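Local atomic coordinates of nitrogenase molybdenum-iron protein alpha chain (Clostridium pasteurianum, PDB entry 4WES), a protein that forms, together with the beta chain, the molybdenum-iron component of nitrogenase, which reduces dinitrogen to ammonium at a molybdenum-iron-sulfur-carbon cluster. Residues Leu5-Tyr13 / Asn445-Leu456; Met110-Val120 / Pro146-Ile154. All blocks are in the same frame, centred on the assembly; numbering follows the deposited sequence. Where two conformers were deposited one is given.

Contact 1: residues Leu5-Tyr13 / Asn445-Leu456; sequences LKDEILEKY and NHHDMEVVLEKL
Tyr13 OH sits between two side chains from the start of helix 446-456. Tyr13 OH donates a very short hydrogen bond of 2.5 Å to Asp448 OD1 and accepts one from Asn445 ND2 at 2.9 Å. The amide nitrogen arrives at the edge of the phenol ring, with the amide plane nearly perpendicular to that ring. Over one ring face, offset toward the rim, lies CD2 of His447, an edge-to-face pair whose planes make 56°. A chi1 of 164° turns the imidazole of His447 away from its own backbone N and across to the backbone of Ile9, where His447 NE2 donates to Ile9 O at 2.8 Å. The acceptor lies in the ring plane, as does a water at ND1, and together they should hold the ring's rotation. That water accepts a bond from Lys12 NZ; the lysine amino group further bonds Leu94 O of the beta chain.

Farther along, the contact turns apolar. Ile9 lays CG1 against Val451 CG1 (3.8 Å), while Leu5 CD2 reaches Leu456 CD1. Glu8 crosses Lys455 so that Glu8 OE1 rests 3.6 Å from the aliphatic CG of Lys455; their charged ends stay beyond salt-bridge range.

Behind the tyrosine, a capping box holds Asn445 and Asp448 in place: Asp448 N donates to Asn445 OD1 at 2.9 Å, and Asn445 N returns a bond to Asp448 OD2 from above the carboxylate plane. Arg21 adds a salt bridge to Asp448 OD2 and a hydrogen bond to Tyr13 OH, probably stabilising the negative carboxylate. The two helices run at 134°, their axes 9.3 Å apart, over Ile439 and Ile441 of strand 439-441; helix 15-22 flanks the N-terminal segment, and helix 465-473 packs against His446 and Met449.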
# COMPACT_ATOMS: atom_id res chain seq x y z
N LEU A 5 -13.63 -35.25 32.57
CA LEU A 5 -12.73 -34.47 31.76
C LEU A 5 -11.34 -34.39 32.38
O LEU A 5 -10.34 -34.37 31.66
CB LEU A 5 -13.29 -33.05 31.59
CG LEU A 5 -12.47 -32.07 30.75
CD1 LEU A 5 -12.22 -32.59 29.35
CD2 LEU A 5 -13.17 -30.71 30.68
N LYS A 6 -11.25 -34.32 33.71
CA LYS A 6 -9.93 -34.37 34.34
C LYS A 6 -9.18 -35.65 33.99
O LYS A 6 -8.02 -35.61 33.62
CB LYS A 6 -10.05 -34.20 35.85
CG LYS A 6 -8.74 -34.34 36.58
CD LYS A 6 -8.85 -34.03 38.04
CE LYS A 6 -7.53 -34.24 38.77
NZ LYS A 6 -7.53 -33.72 40.17
N ASP A 7 -9.85 -36.79 34.09
CA ASP A 7 -9.22 -38.04 33.69
C ASP A 7 -8.76 -38.02 32.22
O ASP A 7 -7.69 -38.54 31.87
CB ASP A 7 -10.21 -39.18 33.93
CG ASP A 7 -10.56 -39.36 35.40
OD1 ASP A 7 -11.76 -39.62 35.66
OD2 ASP A 7 -9.67 -39.27 36.27
N GLU A 8 -9.60 -37.48 31.36
CA GLU A 8 -9.30 -37.38 29.94
C GLU A 8 -8.08 -36.52 29.68
O GLU A 8 -7.26 -36.84 28.83
CB GLU A 8 -10.54 -36.87 29.20
CG GLU A 8 -11.65 -37.90 29.23
CD GLU A 8 -12.99 -37.40 28.76
OE1 GLU A 8 -13.19 -36.17 28.73
OE2 GLU A 8 -13.85 -38.24 28.45
N ILE A 9 -7.98 -35.41 30.41
CA ILE A 9 -6.80 -34.55 30.31
C ILE A 9 -5.55 -35.29 30.80
O ILE A 9 -4.48 -35.20 30.19
CB ILE A 9 -6.98 -33.23 31.11
CG1 ILE A 9 -8.03 -32.36 30.45
CG2 ILE A 9 -5.67 -32.49 31.20
CD1 ILE A 9 -8.50 -31.24 31.34
N LEU A 10 -5.67 -36.01 31.90
CA LEU A 10 -4.51 -36.64 32.50
C LEU A 10 -3.96 -37.85 31.76
O LEU A 10 -2.81 -38.25 32.00
CB LEU A 10 -4.81 -37.02 33.95
CG LEU A 10 -5.02 -35.92 34.97
CD1 LEU A 10 -5.47 -36.46 36.31
CD2 LEU A 10 -3.78 -35.06 35.15
N GLU A 11 -4.78 -38.49 30.92
CA GLU A 11 -4.47 -39.83 30.45
C GLU A 11 -3.10 -39.94 29.79
O GLU A 11 -2.41 -40.92 30.01
CB GLU A 11 -5.56 -40.31 29.50
CG GLU A 11 -5.29 -41.68 28.91
CD GLU A 11 -5.37 -42.79 29.93
OE1 GLU A 11 -4.83 -43.89 29.68
OE2 GLU A 11 -5.99 -42.55 31.00
N LYS A 12 -2.73 -38.98 28.96
CA LYS A 12 -1.54 -39.14 28.12
C LYS A 12 -0.22 -38.84 28.84
O LYS A 12 0.88 -39.21 28.35
CB LYS A 12 -1.67 -38.25 26.87
CG LYS A 12 -0.71 -38.58 25.74
CD LYS A 12 -1.01 -37.71 24.53
CE LYS A 12 -0.15 -38.04 23.32
NZ LYS A 12 -0.39 -37.06 22.21
N TYR A 13 -0.31 -38.19 30.00
CA TYR A 13 0.90 -37.87 30.74
C TYR A 13 1.63 -39.13 31.20
O TYR A 13 0.98 -40.11 31.61
CB TYR A 13 0.54 -37.08 31.97
CG TYR A 13 0.09 -35.64 31.80
CD1 TYR A 13 0.90 -34.69 31.18
CD2 TYR A 13 -1.05 -35.18 32.43
CE1 TYR A 13 0.52 -33.36 31.09
CE2 TYR A 13 -1.43 -33.85 32.36
CZ TYR A 13 -0.64 -32.96 31.67
OH TYR A 13 -0.95 -31.62 31.70
N ASN A 445 -1.35 -26.36 29.79
CA ASN A 445 -0.39 -26.51 28.69
C ASN A 445 -1.10 -26.85 27.39
O ASN A 445 -2.31 -27.02 27.35
CB ASN A 445 0.69 -27.50 29.08
CG ASN A 445 0.14 -28.86 29.37
OD1 ASN A 445 -0.60 -29.44 28.55
ND2 ASN A 445 0.49 -29.42 30.52
N HIS A 446 -0.33 -26.97 26.32
CA HIS A 446 -0.91 -27.23 25.01
C HIS A 446 -1.70 -28.52 24.98
O HIS A 446 -2.80 -28.56 24.45
CB HIS A 446 0.21 -27.25 23.95
CG HIS A 446 -0.28 -27.57 22.60
ND1 HIS A 446 -1.11 -26.74 21.89
CD2 HIS A 446 -0.12 -28.68 21.84
CE1 HIS A 446 -1.45 -27.33 20.76
NE2 HIS A 446 -0.82 -28.48 20.69
N HIS A 447 -1.14 -29.59 25.55
CA HIS A 447 -1.85 -30.85 25.63
C HIS A 447 -3.20 -30.68 26.31
O HIS A 447 -4.24 -31.16 25.81
CB HIS A 447 -1.01 -31.89 26.41
CG HIS A 447 -1.80 -33.06 26.86
ND1 HIS A 447 -2.14 -34.09 26.01
CD2 HIS A 447 -2.42 -33.31 28.04
CE1 HIS A 447 -2.93 -34.93 26.65
NE2 HIS A 447 -3.11 -34.49 27.88
N ASP A 448 -3.21 -30.04 27.48
CA ASP A 448 -4.43 -29.89 28.24
C ASP A 448 -5.47 -29.12 27.40
O ASP A 448 -6.65 -29.47 27.35
CB ASP A 448 -4.18 -29.07 29.50
CG ASP A 448 -3.19 -29.65 30.46
OD1 ASP A 448 -3.00 -30.90 30.48
OD2 ASP A 448 -2.60 -28.80 31.18
N MET A 449 -5.00 -28.05 26.77
CA MET A 449 -5.90 -27.20 26.00
C MET A 449 -6.56 -27.98 24.84
O MET A 449 -7.76 -27.81 24.57
CB MET A 449 -5.15 -25.98 25.48
CG MET A 449 -6.09 -24.97 24.85
SD MET A 449 -5.26 -23.55 24.11
CE MET A 449 -4.59 -24.32 22.64
N GLU A 450 -5.77 -28.80 24.17
CA GLU A 450 -6.32 -29.56 23.06
C GLU A 450 -7.38 -30.55 23.50
O GLU A 450 -8.36 -30.73 22.82
CB GLU A 450 -5.22 -30.25 22.30
CG GLU A 450 -4.42 -29.28 21.40
CD GLU A 450 -3.86 -30.00 20.20
OE1 GLU A 450 -4.24 -29.62 19.04
OE2 GLU A 450 -3.08 -30.99 20.43
N VAL A 451 -7.19 -31.18 24.66
CA VAL A 451 -8.21 -32.09 25.18
C VAL A 451 -9.50 -31.32 25.49
O VAL A 451 -10.60 -31.74 25.13
CB VAL A 451 -7.73 -32.88 26.41
CG1 VAL A 451 -8.84 -33.73 26.95
CG2 VAL A 451 -6.54 -33.76 26.04
N VAL A 452 -9.38 -30.16 26.16
CA VAL A 452 -10.53 -29.30 26.46
C VAL A 452 -11.28 -28.94 25.18
O VAL A 452 -12.52 -29.06 25.12
CB VAL A 452 -10.09 -28.05 27.20
CG1 VAL A 452 -11.21 -27.01 27.22
CG2 VAL A 452 -9.62 -28.40 28.61
N LEU A 453 -10.55 -28.48 24.16
CA LEU A 453 -11.17 -28.08 22.89
C LEU A 453 -11.93 -29.23 22.26
O LEU A 453 -13.04 -29.08 21.76
CB LEU A 453 -10.12 -27.54 21.95
CG LEU A 453 -9.63 -26.12 22.28
CD1 LEU A 453 -8.29 -25.84 21.64
CD2 LEU A 453 -10.64 -25.08 21.86
N GLU A 454 -11.31 -30.41 22.25
CA GLU A 454 -11.91 -31.58 21.59
C GLU A 454 -13.14 -32.06 22.33
O GLU A 454 -14.17 -32.42 21.73
CB GLU A 454 -10.89 -32.69 21.41
CG GLU A 454 -11.47 -33.89 20.63
CD GLU A 454 -10.92 -35.21 21.11
OE1 GLU A 454 -9.98 -35.73 20.47
OE2 GLU A 454 -11.43 -35.73 22.13
N LYS A 455 -13.06 -32.11 23.65
CA LYS A 455 -14.14 -32.68 24.47
C LYS A 455 -15.30 -31.74 24.63
O LYS A 455 -16.45 -32.15 24.58
CB LYS A 455 -13.61 -33.13 25.84
CG LYS A 455 -12.60 -34.27 25.75
CD LYS A 455 -13.16 -35.56 25.16
CE LYS A 455 -12.09 -36.64 25.12
NZ LYS A 455 -12.54 -37.86 24.42
N LEU A 456 -15.01 -30.46 24.88
CA LEU A 456 -16.07 -29.50 25.20
C LEU A 456 -16.58 -28.69 24.02
O LEU A 456 -17.69 -28.13 24.07
CB LEU A 456 -15.64 -28.55 26.31
CG LEU A 456 -15.34 -29.19 27.65
CD1 LEU A 456 -15.04 -28.09 28.66
CD2 LEU A 456 -16.49 -30.03 28.12
O HOH W 1 -0.77 -34.16 23.60

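Contact 2: residues Met110-Val120 / Pro146-Ile154; sequences MQESDIVFGGV and PVGLIGDDI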
# COMPACT_ATOMS: atom_id res chain seq x y z
N MET A 110 24.35 -6.24 27.01
CA MET A 110 25.53 -6.94 27.46
C MET A 110 26.13 -7.80 26.34
O MET A 110 25.40 -8.45 25.57
CB MET A 110 25.20 -7.75 28.71
CG MET A 110 24.90 -6.93 29.98
SD MET A 110 24.35 -7.89 31.44
CE MET A 110 25.54 -9.21 31.48
N GLN A 111 27.45 -7.75 26.31
CA GLN A 111 28.25 -8.50 25.35
C GLN A 111 29.09 -9.55 26.08
O GLN A 111 29.09 -9.61 27.32
CB GLN A 111 29.17 -7.52 24.60
CG GLN A 111 28.45 -6.42 23.87
CD GLN A 111 27.66 -6.97 22.72
OE1 GLN A 111 28.23 -7.52 21.77
NE2 GLN A 111 26.35 -6.83 22.77
N GLU A 112 29.81 -10.36 25.32
CA GLU A 112 30.61 -11.40 25.97
C GLU A 112 31.62 -10.79 26.96
O GLU A 112 31.88 -11.39 28.03
CB GLU A 112 31.32 -12.27 24.93
CG GLU A 112 32.00 -13.50 25.54
CD GLU A 112 32.44 -14.54 24.55
OE1 GLU A 112 32.37 -15.76 24.88
OE2 GLU A 112 32.86 -14.12 23.48
N SER A 113 32.19 -9.63 26.64
CA SER A 113 33.11 -8.98 27.59
C SER A 113 32.46 -8.71 28.94
O SER A 113 33.10 -8.82 30.00
CB SER A 113 33.68 -7.71 27.00
OG SER A 113 32.68 -6.77 26.67
N ASP A 114 31.19 -8.32 28.94
CA ASP A 114 30.50 -8.10 30.19
C ASP A 114 30.30 -9.40 30.97
O ASP A 114 30.39 -9.42 32.19
CB ASP A 114 29.17 -7.43 29.89
CG ASP A 114 29.36 -6.11 29.15
OD1 ASP A 114 29.98 -5.17 29.76
OD2 ASP A 114 28.94 -6.04 27.97
N ILE A 115 30.03 -10.49 30.27
CA ILE A 115 29.88 -11.77 30.92
C ILE A 115 31.18 -12.26 31.52
O ILE A 115 31.22 -12.73 32.67
CB ILE A 115 29.35 -12.84 29.92
CG1 ILE A 115 27.99 -12.45 29.34
CG2 ILE A 115 29.32 -14.22 30.58
CD1 ILE A 115 26.86 -12.40 30.31
N VAL A 116 32.28 -12.07 30.79
CA VAL A 116 33.58 -12.59 31.22
C VAL A 116 34.21 -11.71 32.31
O VAL A 116 34.79 -12.22 33.26
CB VAL A 116 34.52 -12.75 30.02
CG1 VAL A 116 35.93 -13.18 30.44
CG2 VAL A 116 33.95 -13.81 29.05
N PHE A 117 34.09 -10.39 32.16
CA PHE A 117 34.78 -9.46 33.01
C PHE A 117 33.90 -8.70 33.97
O PHE A 117 34.41 -7.97 34.83
CB PHE A 117 35.61 -8.47 32.16
CG PHE A 117 36.56 -9.12 31.24
CD1 PHE A 117 37.60 -9.90 31.73
CD2 PHE A 117 36.43 -8.96 29.88
CE1 PHE A 117 38.48 -10.50 30.86
CE2 PHE A 117 37.31 -9.59 29.01
CZ PHE A 117 38.35 -10.34 29.49
N GLY A 118 32.59 -8.87 33.84
CA GLY A 118 31.63 -8.11 34.67
C GLY A 118 30.97 -7.00 33.89
O GLY A 118 31.59 -6.43 32.98
N GLY A 119 29.73 -6.69 34.25
CA GLY A 119 28.97 -5.66 33.55
C GLY A 119 28.72 -4.39 34.30
O GLY A 119 28.02 -3.51 33.81
N VAL A 120 29.35 -4.25 35.46
CA VAL A 120 29.03 -3.11 36.32
C VAL A 120 29.52 -1.78 35.79
O VAL A 120 28.85 -0.76 35.98
CB VAL A 120 29.54 -3.31 37.76
CG1 VAL A 120 28.76 -4.43 38.46
CG2 VAL A 120 31.04 -3.54 37.82
N PRO A 146 21.77 -13.43 33.41
CA PRO A 146 23.20 -13.55 33.74
C PRO A 146 23.70 -12.75 34.94
O PRO A 146 24.80 -12.99 35.41
CB PRO A 146 23.91 -13.08 32.49
CG PRO A 146 22.89 -12.60 31.57
CD PRO A 146 21.56 -12.73 32.13
N VAL A 147 22.93 -11.75 35.39
CA VAL A 147 23.47 -10.66 36.22
C VAL A 147 24.06 -11.13 37.56
O VAL A 147 25.20 -10.83 37.89
CB VAL A 147 22.37 -9.60 36.45
CG1 VAL A 147 22.77 -8.61 37.53
CG2 VAL A 147 22.07 -8.91 35.16
N GLY A 148 23.28 -11.84 38.36
CA GLY A 148 23.82 -12.34 39.63
C GLY A 148 24.96 -13.32 39.41
O GLY A 148 25.99 -13.27 40.12
N LEU A 149 24.80 -14.19 38.40
CA LEU A 149 25.79 -15.25 38.13
C LEU A 149 27.16 -14.71 37.75
O LEU A 149 28.19 -15.30 38.11
CB LEU A 149 25.29 -16.21 37.06
CG LEU A 149 24.13 -17.06 37.55
CD1 LEU A 149 23.35 -17.59 36.37
CD2 LEU A 149 24.64 -18.22 38.41
N ILE A 150 27.20 -13.57 37.08
CA ILE A 150 28.48 -12.97 36.66
C ILE A 150 29.05 -12.06 37.74
O ILE A 150 30.16 -11.54 37.58
CB ILE A 150 28.39 -12.24 35.31
CG1 ILE A 150 27.56 -10.96 35.43
CG2 ILE A 150 27.94 -13.20 34.21
CD1 ILE A 150 27.54 -10.16 34.17
N GLY A 151 28.34 -11.90 38.84
CA GLY A 151 28.87 -11.19 39.98
C GLY A 151 28.53 -9.74 40.08
O GLY A 151 29.10 -9.07 40.91
N ASP A 152 27.63 -9.24 39.23
CA ASP A 152 27.31 -7.83 39.21
C ASP A 152 26.39 -7.48 40.38
O ASP A 152 25.32 -8.00 40.51
CB ASP A 152 26.59 -7.46 37.91
CG ASP A 152 27.51 -7.30 36.70
OD1 ASP A 152 28.71 -7.65 36.75
OD2 ASP A 152 26.99 -6.84 35.66
N ASP A 153 26.80 -6.51 41.20
CA ASP A 153 26.02 -6.00 42.32
C ASP A 153 25.31 -4.72 41.88
O ASP A 153 25.82 -3.59 42.03
CB ASP A 153 26.89 -5.78 43.54
CG ASP A 153 26.09 -5.30 44.76
OD1 ASP A 153 24.92 -4.96 44.61
OD2 ASP A 153 26.64 -5.29 45.89
N ILE A 154 24.12 -4.89 41.33
CA ILE A 154 23.41 -3.75 40.78
C ILE A 154 22.89 -2.82 41.87
O ILE A 154 22.70 -1.62 41.64
CB ILE A 154 22.28 -4.15 39.80
CG1 ILE A 154 21.17 -4.96 40.50
CG2 ILE A 154 22.86 -4.90 38.62
CD1 ILE A 154 19.89 -5.11 39.68
O HOH W 2 32.01 -12.27 35.32
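The backbone of Gly119 meets Asp152 where the chain leaves helix 112-117 through Gly118, whose positive phi suits glycine, while on the facing segment Gly151 follows the weakly bonded helix of about 146-149 in a Schellman motif. Gly119 N donates to the syn lone pair of Asp152 OD1 at 2.9 Å, with an N-H...O angle of 163°, and only weakly to OD2. The second oxygen is also bonded by His74 NE2, so the carboxylate ties this glycine turn to strand 69-74. Val120 CG1 lies alongside the same carboxylate, 3.6 Å from Asp152 CG.

Ile150 carries the apolar half. Its CG1 stands between the backbone N and the carbonyl carbon (chi1 70°), a setting that sends CD1 toward Met110 and leaves CG2 for Ile115. In the conformer described, Met110 CE and Ile150 CD1 meet tip to tip. Ile115 crosses Ile150 at about a right angle, CG2 to CG2 at 4.0 Å, and Ile115 CD1 also rests on Pro146 CB at 3.7 Å. A water between the two segments can donate to either Ile115 O or Ile150 O.

Pro146 follows Cys145, a ligand of the [8Fe-7S] cluster, and its side chain lies about 5 Å from that cluster. Tyr142 and Thr110 of the beta chain pack on Ile115 and Pro146. The contact thus joins helix 112-117 and its exit to the short helix 146-149, next to strands 69-74 and 138-143 of one parallel sheet and helix 120-134.

Both contacts are partly buried and peripheral, centred about 27 and 31 Å from the middle of the chain, and both border the beta chain. They share no element: contact 1 brings the N-terminal helix against a late helix beside the mixed sheet, closing a loop of 431 residues, within which contact 2 joins two short helices beside the parallel sheet of strands 69-74 and 138-143. Their centres are about 43 Å apart. Chemically, contact 1 depends on side-chain polar groups and an aromatic pair at one end, with an aliphatic strip beyond; contact 2 pairs one carboxylate, bonded to a glycine backbone N, with an isoleucine packed among apolar side chains. Contact 1 lies away from the annotated sites, whereas contact 2 adjoins the [8Fe-7S] cluster.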